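Emp46p (Saccharomyces cerevisiae, PDB 2A6V) is a cargo receptor involved in the secretion of glycoproteins, and its carbohydrate recognition domain binds potassium and does not depend on calcium. Local coordinates at residues G110-L115 / L136-S141; R116-L121 / T126-D131; P142-C147 / T184-F189; W70-F75 / G83-W88. All coordinates share one frame; numbering follows the deposited sequence.

Contact 1: G110-L115 / L136-S141; sequences GLMILL and LDIESS. With K (potassium ion), chain C.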
loop_
_atom_site.group_PDB
_atom_site.type_symbol
_atom_site.label_atom_id
_atom_site.label_comp_id
_atom_site.label_asym_id
_atom_site.label_seq_id
_atom_site.Cartn_x
_atom_site.Cartn_y
_atom_site.Cartn_z
ATOM N N GLY A 110 11.124 3.730 5.904
ATOM C CA GLY A 110 10.692 2.944 4.777
ATOM C C GLY A 110 10.104 3.751 3.660
ATOM O O GLY A 110 10.438 4.920 3.471
ATOM N N LEU A 111 9.206 3.102 2.927
ATOM C CA LEU A 111 8.633 3.592 1.691
ATOM C C LEU A 111 7.128 3.636 1.832
ATOM O O LEU A 111 6.518 2.682 2.313
ATOM C CB LEU A 111 9.021 2.662 0.550
ATOM C CG LEU A 111 8.313 2.842 -0.785
ATOM C CD1 LEU A 111 8.657 4.195 -1.457
ATOM C CD2 LEU A 111 8.646 1.677 -1.718
ATOM N N MET A 112 6.552 4.774 1.468
ATOM C CA MET A 112 5.114 4.965 1.421
ATOM C C MET A 112 4.746 5.381 0.005
ATOM O O MET A 112 5.204 6.430 -0.474
ATOM C CB MET A 112 4.690 6.065 2.396
ATOM C CG MET A 112 3.191 6.292 2.439
ATOM S SD MET A 112 2.612 7.690 3.390
ATOM C CE MET A 112 3.191 9.027 2.385
ATOM N N ILE A 113 3.867 4.624 -0.639
ATOM C CA ILE A 113 3.342 4.932 -1.958
ATOM C C ILE A 113 1.889 5.312 -1.755
ATOM O O ILE A 113 1.081 4.497 -1.284
ATOM C CB ILE A 113 3.492 3.732 -2.922
ATOM C CG1 ILE A 113 4.987 3.362 -3.055
ATOM C CG2 ILE A 113 2.847 4.042 -4.255
ATOM C CD1 ILE A 113 5.263 2.132 -3.908
ATOM N N LEU A 114 1.539 6.544 -2.094
ATOM C CA LEU A 114 0.321 7.145 -1.654
ATOM C C LEU A 114 -0.542 7.536 -2.833
ATOM O O LEU A 114 -0.068 8.210 -3.747
ATOM C CB LEU A 114 0.646 8.376 -0.816
ATOM C CG LEU A 114 -0.512 9.207 -0.330
ATOM C CD1 LEU A 114 -1.440 8.447 0.605
ATOM C CD2 LEU A 114 0.050 10.437 0.370
ATOM N N LEU A 115 -1.807 7.111 -2.816
ATOM C CA LEU A 115 -2.857 7.570 -3.703
ATOM C C LEU A 115 -3.682 8.580 -2.944
ATOM O O LEU A 115 -4.327 8.247 -1.942
ATOM C CB LEU A 115 -3.758 6.436 -4.183
ATOM C CG LEU A 115 -3.162 5.570 -5.285
ATOM C CD1 LEU A 115 -1.895 4.825 -4.835
ATOM C CD2 LEU A 115 -4.164 4.632 -5.833
ATOM N N LEU A 136 7.393 13.042 8.581
ATOM C CA LEU A 136 6.928 13.360 7.245
ATOM C C LEU A 136 5.695 14.233 7.374
ATOM O O LEU A 136 4.671 13.771 7.899
ATOM C CB LEU A 136 6.580 12.071 6.491
ATOM C CG LEU A 136 6.382 12.146 4.966
ATOM C CD1 LEU A 136 6.430 10.743 4.355
ATOM C CD2 LEU A 136 5.064 12.791 4.566
ATOM N N ASP A 137 5.801 15.480 6.916
ATOM C CA ASP A 137 4.649 16.368 6.783
ATOM C C ASP A 137 4.189 16.250 5.344
ATOM O O ASP A 137 4.917 16.619 4.434
ATOM C CB ASP A 137 5.007 17.831 7.110
ATOM C CG ASP A 137 4.004 18.816 6.528
ATOM O OD1 ASP A 137 2.775 18.578 6.602
ATOM O OD2 ASP A 137 4.350 19.862 5.956
ATOM N N ILE A 138 2.986 15.740 5.131
ATOM C CA ILE A 138 2.572 15.365 3.786
ATOM C C ILE A 138 2.579 16.567 2.856
ATOM O O ILE A 138 2.819 16.417 1.667
ATOM C CB ILE A 138 1.190 14.646 3.806
ATOM C CG1 ILE A 138 0.925 13.931 2.484
ATOM C CG2 ILE A 138 0.083 15.621 4.127
ATOM C CD1 ILE A 138 1.923 12.866 2.175
ATOM N N GLU A 139 2.354 17.767 3.386
ATOM C CA GLU A 139 2.363 18.961 2.539
ATOM C C GLU A 139 3.788 19.353 2.124
ATOM O O GLU A 139 4.092 19.438 0.936
ATOM C CB GLU A 139 1.660 20.104 3.279
ATOM C CG GLU A 139 1.628 21.436 2.561
ATOM C CD GLU A 139 0.946 22.519 3.376
ATOM O OE1 GLU A 139 0.864 22.381 4.620
ATOM O OE2 GLU A 139 0.500 23.516 2.769
ATOM N N SER A 140 4.671 19.560 3.093
ATOM C CA SER A 140 6.003 20.124 2.824
ATOM C C SER A 140 7.141 19.118 2.572
ATOM O O SER A 140 8.134 19.465 1.924
ATOM C CB SER A 140 6.416 21.070 3.967
ATOM O OG SER A 140 6.585 20.368 5.178
ATOM N N SER A 141 7.037 17.896 3.081
ATOM C CA SER A 141 8.070 16.895 2.838
ATOM C C SER A 141 8.034 16.449 1.391
ATOM O O SER A 141 6.962 16.285 0.824
ATOM C CB SER A 141 7.903 15.663 3.717
ATOM O OG SER A 141 7.987 16.035 5.064
HETATM K K K C . 4.607 16.796 -0.225
HETATM O O HOH W 1 2.560 17.760 -1.907
HETATM O O HOH W 2 6.350 17.941 -2.168
#

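Contact 2: R116-L121 / T126-D131; sequences RLDDKL and TAYLND. With K (potassium ion), chain C.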
loop_
_atom_site.group_PDB
_atom_site.type_symbol
_atom_site.label_atom_id
_atom_site.label_comp_id
_atom_site.label_asym_id
_atom_site.label_seq_id
_atom_site.Cartn_x
_atom_site.Cartn_y
_atom_site.Cartn_z
ATOM N N ARG A 116 -3.636 9.833 -3.377
ATOM C CA ARG A 116 -4.398 10.894 -2.728
ATOM C C ARG A 116 -4.546 12.053 -3.692
ATOM O O ARG A 116 -4.069 11.987 -4.828
ATOM C CB ARG A 116 -3.725 11.351 -1.432
ATOM C CG ARG A 116 -2.521 12.264 -1.568
ATOM C CD ARG A 116 -2.319 13.187 -0.360
ATOM N NE ARG A 116 -1.185 14.086 -0.553
ATOM C CZ ARG A 116 -1.090 15.296 -0.023
ATOM N NH1 ARG A 116 -2.058 15.769 0.767
ATOM N NH2 ARG A 116 -0.026 16.051 -0.290
ATOM N N LEU A 117 -5.232 13.086 -3.233
ATOM C CA LEU A 117 -5.241 14.366 -3.925
ATOM C C LEU A 117 -4.078 15.167 -3.392
ATOM O O LEU A 117 -4.150 15.790 -2.323
ATOM C CB LEU A 117 -6.574 15.073 -3.720
ATOM C CG LEU A 117 -7.814 14.248 -4.057
ATOM C CD1 LEU A 117 -9.038 15.076 -4.008
ATOM C CD2 LEU A 117 -7.698 13.578 -5.394
ATOM N N ASP A 118 -2.968 15.088 -4.099
ATOM C CA ASP A 118 -1.803 15.834 -3.700
ATOM C C ASP A 118 -2.118 17.322 -3.815
ATOM O O ASP A 118 -2.906 17.733 -4.652
ATOM C CB ASP A 118 -0.627 15.445 -4.575
ATOM C CG ASP A 118 0.598 16.240 -4.259
ATOM O OD1 ASP A 118 1.360 15.860 -3.368
ATOM O OD2 ASP A 118 0.860 17.286 -4.872
ATOM N N ASP A 119 -1.550 18.128 -2.931
ATOM C CA ASP A 119 -2.018 19.521 -2.867
ATOM C C ASP A 119 -1.644 20.306 -4.097
ATOM O O ASP A 119 -2.265 21.317 -4.373
ATOM C CB ASP A 119 -1.581 20.239 -1.604
ATOM C CG ASP A 119 -0.135 20.094 -1.320
ATOM O OD1 ASP A 119 0.295 18.989 -0.873
ATOM O OD2 ASP A 119 0.632 21.072 -1.413
ATOM N N LYS A 120 -0.649 19.836 -4.840
ATOM C CA LYS A 120 -0.259 20.509 -6.084
ATOM C C LYS A 120 -0.459 19.687 -7.356
ATOM O O LYS A 120 -0.740 20.262 -8.417
ATOM C CB LYS A 120 1.169 21.022 -5.969
ATOM C CG LYS A 120 1.275 22.169 -4.954
ATOM C CD LYS A 120 2.676 22.671 -4.804
ATOM C CE LYS A 120 2.719 23.887 -3.861
ATOM N NZ LYS A 120 4.123 24.381 -3.705
ATOM N N LEU A 121 -0.341 18.362 -7.276
ATOM C CA LEU A 121 -0.581 17.497 -8.453
ATOM C C LEU A 121 -2.039 17.106 -8.646
ATOM O O LEU A 121 -2.470 16.686 -9.743
ATOM C CB LEU A 121 0.199 16.206 -8.322
ATOM C CG LEU A 121 1.715 16.270 -8.269
ATOM C CD1 LEU A 121 2.265 14.890 -7.915
ATOM C CD2 LEU A 121 2.267 16.757 -9.572
ATOM N N THR A 126 2.101 9.391 -5.282
ATOM C CA THR A 126 3.336 10.018 -4.809
ATOM C C THR A 126 4.079 9.070 -3.909
ATOM O O THR A 126 3.458 8.387 -3.082
ATOM C CB THR A 126 3.080 11.371 -4.108
ATOM O OG1 THR A 126 1.988 11.266 -3.171
ATOM C CG2 THR A 126 2.673 12.433 -5.136
ATOM N N ALA A 127 5.380 8.949 -4.112
ATOM C CA ALA A 127 6.213 7.996 -3.399
ATOM C C ALA A 127 7.177 8.736 -2.488
ATOM O O ALA A 127 7.897 9.638 -2.936
ATOM C CB ALA A 127 6.958 7.113 -4.391
ATOM N N TYR A 128 7.193 8.349 -1.220
ATOM C CA TYR A 128 7.974 9.027 -0.203
ATOM C C TYR A 128 8.885 8.023 0.478
ATOM O O TYR A 128 8.492 6.893 0.774
ATOM C CB TYR A 128 7.043 9.605 0.858
ATOM C CG TYR A 128 6.197 10.763 0.426
ATOM C CD1 TYR A 128 6.581 12.064 0.728
ATOM C CD2 TYR A 128 4.989 10.575 -0.230
ATOM C CE1 TYR A 128 5.805 13.137 0.362
ATOM C CE2 TYR A 128 4.184 11.681 -0.599
ATOM C CZ TYR A 128 4.630 12.967 -0.304
ATOM O OH TYR A 128 3.867 14.067 -0.661
ATOM N N LEU A 129 10.100 8.455 0.785
ATOM C CA LEU A 129 11.016 7.712 1.618
ATOM C C LEU A 129 11.234 8.457 2.922
ATOM O O LEU A 129 11.334 9.679 2.936
ATOM C CB LEU A 129 12.350 7.569 0.889
ATOM C CG LEU A 129 12.464 6.476 -0.146
ATOM C CD1 LEU A 129 13.745 6.689 -0.975
ATOM C CD2 LEU A 129 12.462 5.115 0.506
ATOM N N ASN A 130 11.283 7.731 4.026
ATOM C CA ASN A 130 11.658 8.303 5.306
ATOM C C ASN A 130 12.670 7.357 5.939
ATOM O O ASN A 130 12.576 6.156 5.781
ATOM C CB ASN A 130 10.418 8.496 6.188
ATOM C CG ASN A 130 10.679 9.396 7.381
ATOM O OD1 ASN A 130 11.823 9.796 7.642
ATOM N ND2 ASN A 130 9.622 9.729 8.116
ATOM N N ASP A 131 13.666 7.923 6.611
ATOM C CA ASP A 131 14.724 7.139 7.251
ATOM C C ASP A 131 14.568 7.025 8.759
ATOM O O ASP A 131 15.495 6.587 9.457
ATOM C CB ASP A 131 16.096 7.731 6.906
ATOM C CG ASP A 131 16.267 9.158 7.391
ATOM O OD1 ASP A 131 15.392 9.690 8.112
ATOM O OD2 ASP A 131 17.265 9.837 7.087
HETATM K K K C . 4.607 16.796 -0.225
HETATM O O HOH W 3 1.460 13.645 -1.888
HETATM O O HOH W 1 2.560 17.760 -1.907
HETATM O O HOH W 2 6.350 17.941 -2.168
#

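Contact 3: P142-C147 / T184-F189; sequences PYFASC and TRKVKF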
loop_
_atom_site.group_PDB
_atom_site.type_symbol
_atom_site.label_atom_id
_atom_site.label_comp_id
_atom_site.label_asym_id
_atom_site.label_seq_id
_atom_site.Cartn_x
_atom_site.Cartn_y
_atom_site.Cartn_z
ATOM N N PRO A 142 9.194 16.319 0.763
ATOM C CA PRO A 142 9.231 15.934 -0.649
ATOM C C PRO A 142 8.998 14.456 -0.912
ATOM O O PRO A 142 9.447 13.624 -0.124
ATOM C CB PRO A 142 10.651 16.304 -1.081
ATOM C CG PRO A 142 11.457 16.266 0.160
ATOM C CD PRO A 142 10.544 16.621 1.284
ATOM N N TYR A 143 8.308 14.164 -2.006
ATOM C CA TYR A 143 8.278 12.818 -2.590
ATOM C C TYR A 143 9.417 12.711 -3.596
ATOM O O TYR A 143 9.880 13.732 -4.139
ATOM C CB TYR A 143 6.917 12.520 -3.255
ATOM C CG TYR A 143 6.402 13.602 -4.178
ATOM C CD1 TYR A 143 6.874 13.711 -5.477
ATOM C CD2 TYR A 143 5.428 14.498 -3.758
ATOM C CE1 TYR A 143 6.398 14.693 -6.310
ATOM C CE2 TYR A 143 4.946 15.493 -4.594
ATOM C CZ TYR A 143 5.467 15.589 -5.873
ATOM O OH TYR A 143 5.015 16.569 -6.756
ATOM N N PHE A 144 9.894 11.498 -3.818
ATOM C CA PHE A 144 11.002 11.254 -4.748
ATOM C C PHE A 144 10.538 10.846 -6.147
ATOM O O PHE A 144 11.305 10.908 -7.110
ATOM C CB PHE A 144 11.995 10.232 -4.212
ATOM C CG PHE A 144 11.474 8.839 -4.181
ATOM C CD1 PHE A 144 11.586 8.003 -5.300
ATOM C CD2 PHE A 144 10.879 8.337 -3.042
ATOM C CE1 PHE A 144 11.086 6.697 -5.266
ATOM C CE2 PHE A 144 10.380 7.052 -3.020
ATOM C CZ PHE A 144 10.497 6.223 -4.123
ATOM N N ALA A 145 9.278 10.454 -6.257
ATOM C CA ALA A 145 8.692 10.093 -7.534
ATOM C C ALA A 145 7.193 10.278 -7.504
ATOM O O ALA A 145 6.571 10.325 -6.441
ATOM C CB ALA A 145 9.021 8.667 -7.877
ATOM N N SER A 146 6.606 10.394 -8.685
ATOM C CA SER A 146 5.175 10.633 -8.799
ATOM C C SER A 146 4.667 10.301 -10.187
ATOM O O SER A 146 5.433 10.230 -11.143
ATOM C CB SER A 146 4.821 12.064 -8.435
ATOM O OG SER A 146 5.267 12.966 -9.445
ATOM N N CYS A 147 3.362 10.111 -10.276
ATOM C CA CYS A 147 2.624 10.152 -11.532
ATOM C C CYS A 147 1.196 10.614 -11.270
ATOM O O CYS A 147 0.678 10.512 -10.153
ATOM C CB CYS A 147 2.650 8.817 -12.262
ATOM S SG CYS A 147 1.798 7.461 -11.407
ATOM N N THR A 184 13.102 3.820 -10.223
ATOM C CA THR A 184 14.075 4.444 -9.331
ATOM C C THR A 184 15.088 3.416 -8.862
ATOM O O THR A 184 14.822 2.213 -8.873
ATOM C CB THR A 184 13.357 5.060 -8.105
ATOM O OG1 THR A 184 14.306 5.698 -7.238
ATOM C CG2 THR A 184 12.693 3.986 -7.235
ATOM N N ARG A 185 16.245 3.905 -8.427
ATOM C CA ARG A 185 17.247 3.081 -7.757
ATOM C C ARG A 185 17.546 3.614 -6.345
ATOM O O ARG A 185 18.482 3.166 -5.695
ATOM C CB ARG A 185 18.507 3.015 -8.616
ATOM C CG ARG A 185 18.378 2.047 -9.763
ATOM C CD ARG A 185 19.646 1.821 -10.541
ATOM N NE ARG A 185 19.552 0.615 -11.376
ATOM C CZ ARG A 185 19.209 0.592 -12.653
ATOM N NH1 ARG A 185 18.915 1.707 -13.312
ATOM N NH2 ARG A 185 19.163 -0.561 -13.296
ATOM N N LYS A 186 16.700 4.526 -5.860
ATOM C CA LYS A 186 16.889 5.183 -4.564
ATOM C C LYS A 186 16.467 4.339 -3.364
ATOM O O LYS A 186 16.926 4.574 -2.242
ATOM C CB LYS A 186 16.091 6.492 -4.518
ATOM C CG LYS A 186 16.562 7.556 -5.486
ATOM C CD LYS A 186 15.956 8.920 -5.154
ATOM C CE LYS A 186 16.644 10.035 -5.942
ATOM N NZ LYS A 186 15.986 11.359 -5.736
ATOM N N VAL A 187 15.548 3.404 -3.583
ATOM C CA VAL A 187 15.066 2.537 -2.509
ATOM C C VAL A 187 15.961 1.291 -2.476
ATOM O O VAL A 187 15.901 0.457 -3.378
ATOM C CB VAL A 187 13.574 2.146 -2.702
ATOM C CG1 VAL A 187 12.992 1.593 -1.404
ATOM C CG2 VAL A 187 12.745 3.331 -3.184
ATOM N N LYS A 188 16.796 1.179 -1.447
ATOM C CA LYS A 188 17.752 0.078 -1.357
ATOM C C LYS A 188 17.584 -0.805 -0.123
ATOM O O LYS A 188 18.129 -1.900 -0.077
ATOM C CB LYS A 188 19.178 0.625 -1.372
ATOM C CG LYS A 188 19.567 1.263 -2.682
ATOM C CD LYS A 188 20.940 1.902 -2.597
ATOM C CE LYS A 188 21.007 3.203 -3.383
ATOM N NZ LYS A 188 21.268 2.938 -4.823
ATOM N N PHE A 189 16.855 -0.346 0.891
ATOM C CA PHE A 189 16.837 -1.080 2.155
ATOM C C PHE A 189 16.270 -2.503 2.070
ATOM O O PHE A 189 16.632 -3.359 2.879
ATOM C CB PHE A 189 16.146 -0.264 3.258
ATOM C CG PHE A 189 14.659 -0.147 3.103
ATOM C CD1 PHE A 189 13.818 -1.099 3.647
ATOM C CD2 PHE A 189 14.100 0.940 2.440
ATOM C CE1 PHE A 189 12.451 -0.982 3.520
ATOM C CE2 PHE A 189 12.729 1.046 2.300
ATOM C CZ PHE A 189 11.911 0.087 2.849
HETATM O O HOH W 4 13.976 10.715 -7.266
#

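Contact 4: W70-F75 / G83-W88; sequences WTFRSF and GGLAFW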
loop_
_atom_site.group_PDB
_atom_site.type_symbol
_atom_site.label_atom_id
_atom_site.label_comp_id
_atom_site.label_asym_id
_atom_site.label_seq_id
_atom_site.Cartn_x
_atom_site.Cartn_y
_atom_site.Cartn_z
ATOM N N TRP A 70 -0.861 -5.203 -5.628
ATOM C CA TRP A 70 -2.079 -4.874 -4.898
ATOM C C TRP A 70 -3.183 -4.500 -5.869
ATOM O O TRP A 70 -2.951 -3.660 -6.747
ATOM C CB TRP A 70 -1.845 -3.671 -3.996
ATOM C CG TRP A 70 -0.950 -3.881 -2.810
ATOM C CD1 TRP A 70 0.387 -3.611 -2.728
ATOM C CD2 TRP A 70 -1.341 -4.361 -1.524
ATOM N NE1 TRP A 70 0.850 -3.896 -1.464
ATOM C CE2 TRP A 70 -0.197 -4.351 -0.703
ATOM C CE3 TRP A 70 -2.546 -4.780 -0.969
ATOM C CZ2 TRP A 70 -0.228 -4.752 0.626
ATOM C CZ3 TRP A 70 -2.563 -5.200 0.346
ATOM C CH2 TRP A 70 -1.424 -5.166 1.133
ATOM N N THR A 71 -4.372 -5.097 -5.742
ATOM C CA THR A 71 -5.521 -4.757 -6.547
ATOM C C THR A 71 -6.468 -4.028 -5.628
ATOM O O THR A 71 -6.861 -4.565 -4.585
ATOM C CB THR A 71 -6.163 -6.007 -7.125
ATOM O OG1 THR A 71 -5.207 -6.663 -7.973
ATOM C CG2 THR A 71 -7.368 -5.657 -7.980
ATOM N N PHE A 72 -6.846 -2.822 -6.011
ATOM C CA PHE A 72 -7.563 -1.918 -5.122
ATOM C C PHE A 72 -8.560 -1.077 -5.907
ATOM O O PHE A 72 -8.508 -0.999 -7.130
ATOM C CB PHE A 72 -6.546 -0.984 -4.415
ATOM C CG PHE A 72 -5.934 0.023 -5.344
ATOM C CD1 PHE A 72 -6.548 1.244 -5.565
ATOM C CD2 PHE A 72 -4.787 -0.289 -6.059
ATOM C CE1 PHE A 72 -6.028 2.131 -6.481
ATOM C CE2 PHE A 72 -4.268 0.626 -6.969
ATOM C CZ PHE A 72 -4.893 1.828 -7.150
ATOM N N ARG A 73 -9.467 -0.431 -5.210
ATOM C CA ARG A 73 -10.243 0.636 -5.802
ATOM C C ARG A 73 -10.695 1.638 -4.750
ATOM O O ARG A 73 -10.686 1.359 -3.555
ATOM C CB ARG A 73 -11.450 0.094 -6.565
ATOM C CG ARG A 73 -12.475 -0.586 -5.680
ATOM C CD ARG A 73 -13.552 -1.271 -6.490
ATOM N NE ARG A 73 -14.469 -1.954 -5.593
ATOM C CZ ARG A 73 -15.377 -2.834 -5.968
ATOM N NH1 ARG A 73 -15.581 -3.120 -7.237
ATOM N NH2 ARG A 73 -16.128 -3.407 -5.039
ATOM N N SER A 74 -11.113 2.800 -5.215
ATOM C CA SER A 74 -11.810 3.763 -4.396
ATOM C C SER A 74 -13.162 3.955 -5.038
ATOM O O SER A 74 -13.242 4.287 -6.203
ATOM C CB SER A 74 -11.101 5.110 -4.375
ATOM O OG SER A 74 -11.933 6.059 -3.715
ATOM N N PHE A 75 -14.215 3.726 -4.271
ATOM C CA PHE A 75 -15.580 3.798 -4.763
ATOM C C PHE A 75 -16.450 4.726 -3.928
ATOM O O PHE A 75 -16.321 4.811 -2.697
ATOM C CB PHE A 75 -16.200 2.398 -4.769
ATOM C CG PHE A 75 -17.615 2.383 -5.238
ATOM C CD1 PHE A 75 -17.908 2.580 -6.572
ATOM C CD2 PHE A 75 -18.659 2.194 -4.337
ATOM C CE1 PHE A 75 -19.246 2.594 -7.009
ATOM C CE2 PHE A 75 -19.985 2.193 -4.770
ATOM C CZ PHE A 75 -20.271 2.397 -6.104
ATOM N N GLY A 83 -8.399 12.526 2.459
ATOM C CA GLY A 83 -8.308 11.088 2.592
ATOM C C GLY A 83 -7.437 10.491 1.520
ATOM O O GLY A 83 -7.214 11.085 0.475
ATOM N N GLY A 84 -6.934 9.299 1.775
ATOM C CA GLY A 84 -6.062 8.643 0.829
ATOM C C GLY A 84 -5.753 7.220 1.212
ATOM O O GLY A 84 -6.126 6.768 2.300
ATOM N N LEU A 85 -5.047 6.526 0.315
ATOM C CA LEU A 85 -4.727 5.112 0.373
ATOM C C LEU A 85 -3.219 4.926 0.205
ATOM O O LEU A 85 -2.622 5.394 -0.773
ATOM C CB LEU A 85 -5.485 4.397 -0.734
ATOM C CG LEU A 85 -5.090 2.958 -1.040
ATOM C CD1 LEU A 85 -5.384 1.994 0.089
ATOM C CD2 LEU A 85 -5.828 2.481 -2.298
ATOM N N ALA A 86 -2.591 4.276 1.168
ATOM C CA ALA A 86 -1.139 4.094 1.220
ATOM C C ALA A 86 -0.738 2.640 1.131
ATOM O O ALA A 86 -1.424 1.765 1.683
ATOM C CB ALA A 86 -0.560 4.732 2.485
ATOM N N PHE A 87 0.376 2.382 0.456
ATOM C CA PHE A 87 1.013 1.077 0.410
ATOM C C PHE A 87 2.394 1.225 0.996
ATOM O O PHE A 87 3.124 2.125 0.586
ATOM C CB PHE A 87 1.059 0.573 -1.024
ATOM C CG PHE A 87 -0.295 0.407 -1.608
ATOM C CD1 PHE A 87 -1.026 -0.745 -1.362
ATOM C CD2 PHE A 87 -0.866 1.405 -2.382
ATOM C CE1 PHE A 87 -2.297 -0.885 -1.877
ATOM C CE2 PHE A 87 -2.130 1.261 -2.893
ATOM C CZ PHE A 87 -2.856 0.107 -2.640
ATOM N N TRP A 88 2.750 0.328 1.904
ATOM C CA TRP A 88 3.906 0.491 2.756
ATOM C C TRP A 88 4.891 -0.662 2.618
ATOM O O TRP A 88 4.491 -1.841 2.528
ATOM C CB TRP A 88 3.481 0.508 4.214
ATOM C CG TRP A 88 2.480 1.523 4.598
ATOM C CD1 TRP A 88 1.137 1.349 4.623
ATOM C CD2 TRP A 88 2.718 2.867 5.038
ATOM N NE1 TRP A 88 0.514 2.497 5.042
ATOM C CE2 TRP A 88 1.466 3.447 5.302
ATOM C CE3 TRP A 88 3.869 3.638 5.249
ATOM C CZ2 TRP A 88 1.326 4.759 5.771
ATOM C CZ3 TRP A 88 3.722 4.955 5.701
ATOM C CH2 TRP A 88 2.456 5.488 5.952
HETATM O O HOH W 5 2.698 -2.698 0.430
#

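Contact 1: G110-L115 / L136-S141
I138, whose side chain meets L114 and M112 of strand 111-115, turns its carbonyl O to a potassium ion at 2.6 Å. Two more carbonyls of the same loop share the ion, S141 O at 2.6 Å and E139 O at 2.9 Å, and two waters and the hydroxyl of Y128 complete six ligands. Internal hydrogen bonds accompany the curve of the loop: S141 N donates to D137 O, and D137 OD2 accepts S140 N at 2.9 Å from above the carboxylate plane, an Asx motif. S141 OG in turn takes the N-H of D137. Across the two segments the contact is apolar. The chain of I138 runs with CG1 trans to its own N (chi1 -165°), which carries CD1 out to L114 CD2, where the two side chains meet tip to tip at 3.6 Å. M112 lies across I138 at about a right angle; its last torsion is bent (chi3 69°), and CE packs on I138 CD1 at 4.0 Å and on L136 CD1 at 4.2 Å. A loop packed by its apolar side chains on a sheet face, its carbonyls curled round a cation, makes a metal site on the beta sandwich of this legume-like lectin.

Contact 2: R116-L121 / T126-D131
With chi1 at -70°, Y128 has CG beside its backbone N, and D118 extends its carboxylate trans to its own N (chi1 177°); these torsions direct both groups to the same water, though D118 OD1 and Y128 OH stay 4.1 Å apart. Water 3 fills the place between them and has four partners. It donates to D118 OD1 and to Y128 OH, 2.7 Å from each, and accepts from T126 OG1 at 2.8 Å and from R116 NE at 3.0 Å. Both this water and the potassium ion lie in the ring plane of Y128 at its edge, the ion 2.9 Å from Y128 OH. The carboxylate of D118 is itself anchored: OD2 accepts the backbone N-H of L121 on its anti lone pair at 2.9 Å and that of K120 from above the carboxylate plane, an Asx turn. R116 NH2 forms salt bridges with D118 OD1 and D119 OD1, its hydrogen bonds to them weak. The side chains of L121 and T126 slide past each other in opposite directions, L121 CD1 3.7 Å from T126 CG2. Water 1, a potassium ligand, donates to both D118 OD1 and D119 OD1. The two acids therefore form a second shell around the ion, and their negative charge would probably polarise its water ligand and favour the cation, while R116 would offset part of it.

Contact 3: P142-C147 / T184-F189
F144 leaves the backbone with chi1 at 71°, which sends its ring toward the turn that follows strand 179-184. Its CB runs beside the aliphatic part of K186, 4.3 Å from K186 CD. Farther out, CD1 comes to 4.1 Å from T184 OG1, and CE1 is met by the methyl, at 3.7 Å from T184 CG2. At the tip, F144 CZ touches V187 CG2 at 3.8 Å, the two side chains crossing at about a right angle, as F144 and T184 also do. A127, L129 and L111 of strands 124-131 and 111-115 also pack against the ring. T184 OG1 accepts the N-H of K186 at 3.0 Å in a nearly straight bond (165°), an ST turn that holds the hydroxyl beside the ring. Near the surface, water 4 links the segments, donating to F144 O at 2.7 Å and accepting from K186 NZ at 2.6 Å. The segments adjoin strands 145-148 and 179-184, the outermost of the two sheets within this chain, which the C147-C181 disulfide also joins. At this margin of the sandwich the chemistry divides in two: an aromatic ring packs on methyl groups, and a lysine reaches the opposing backbone through water.

Contact 4: W70-F75 / G83-W88
One face of the W70 indole carries F87, whose CD1 stands 3.4 Å above the plane, set off toward the rim. Segments 70-75 and 84-88 face each other across the interior of the beta sandwich, one from each sheet; their axes come within 9.3 Å and run nearly antiparallel at 168°. The five-membered ring of W70 and the F87 ring are inclined at 45°, an oblique pair, and the side chains slide past one another in opposite directions, with F87 CE1 3.4 Å from W70 CG. F87 serves a second ring with its far end: CZ comes to 3.9 Å from F72 CD2, with the planes 56° apart. W70, F72 and F87 thus make an aromatic cluster, with F87 as the member shared by both pairs. F72 owes its placing to CG lying between its backbone N and carbonyl carbon, which tips the ring toward strand 84-90; there L85 CD2 meets F72 CD1 at 3.6 Å. T199 of strand 196-202 touches W70 and F87, and L115 of strand 111-115 touches F72 and F87. The polar edge of W70 is satisfied within this buried setting by water 5, which accepts from W70 NE1 at 2.9 Å and donates to W88 O, also at 2.9 Å.

Contacts 1 and 2 share the potassium ion and two of its waters; their centres are about 4 Å apart, and contact 2 is nested in the loop that contact 1 closes. L114 N and T126 O, probably hydrogen-bonded at 2.8 Å, join strand 111-115 to strand 124-131. On its other side, strand 111-115 meets contact 4 through a probable bond of I113 O with F87 N, also 2.8 Å. Contact 3 joins the same sheet beyond strand 124-131, F144 N probably bonding to A127 O at 2.9 Å, and touches contact 1 where F144 CE2 lies 3.7 Å from L111 CD1. The side chain of F144 is about 11 Å from the shared ion. Contact 4 lies well away from this site, whereas contact 3 follows directly on the ligand S141.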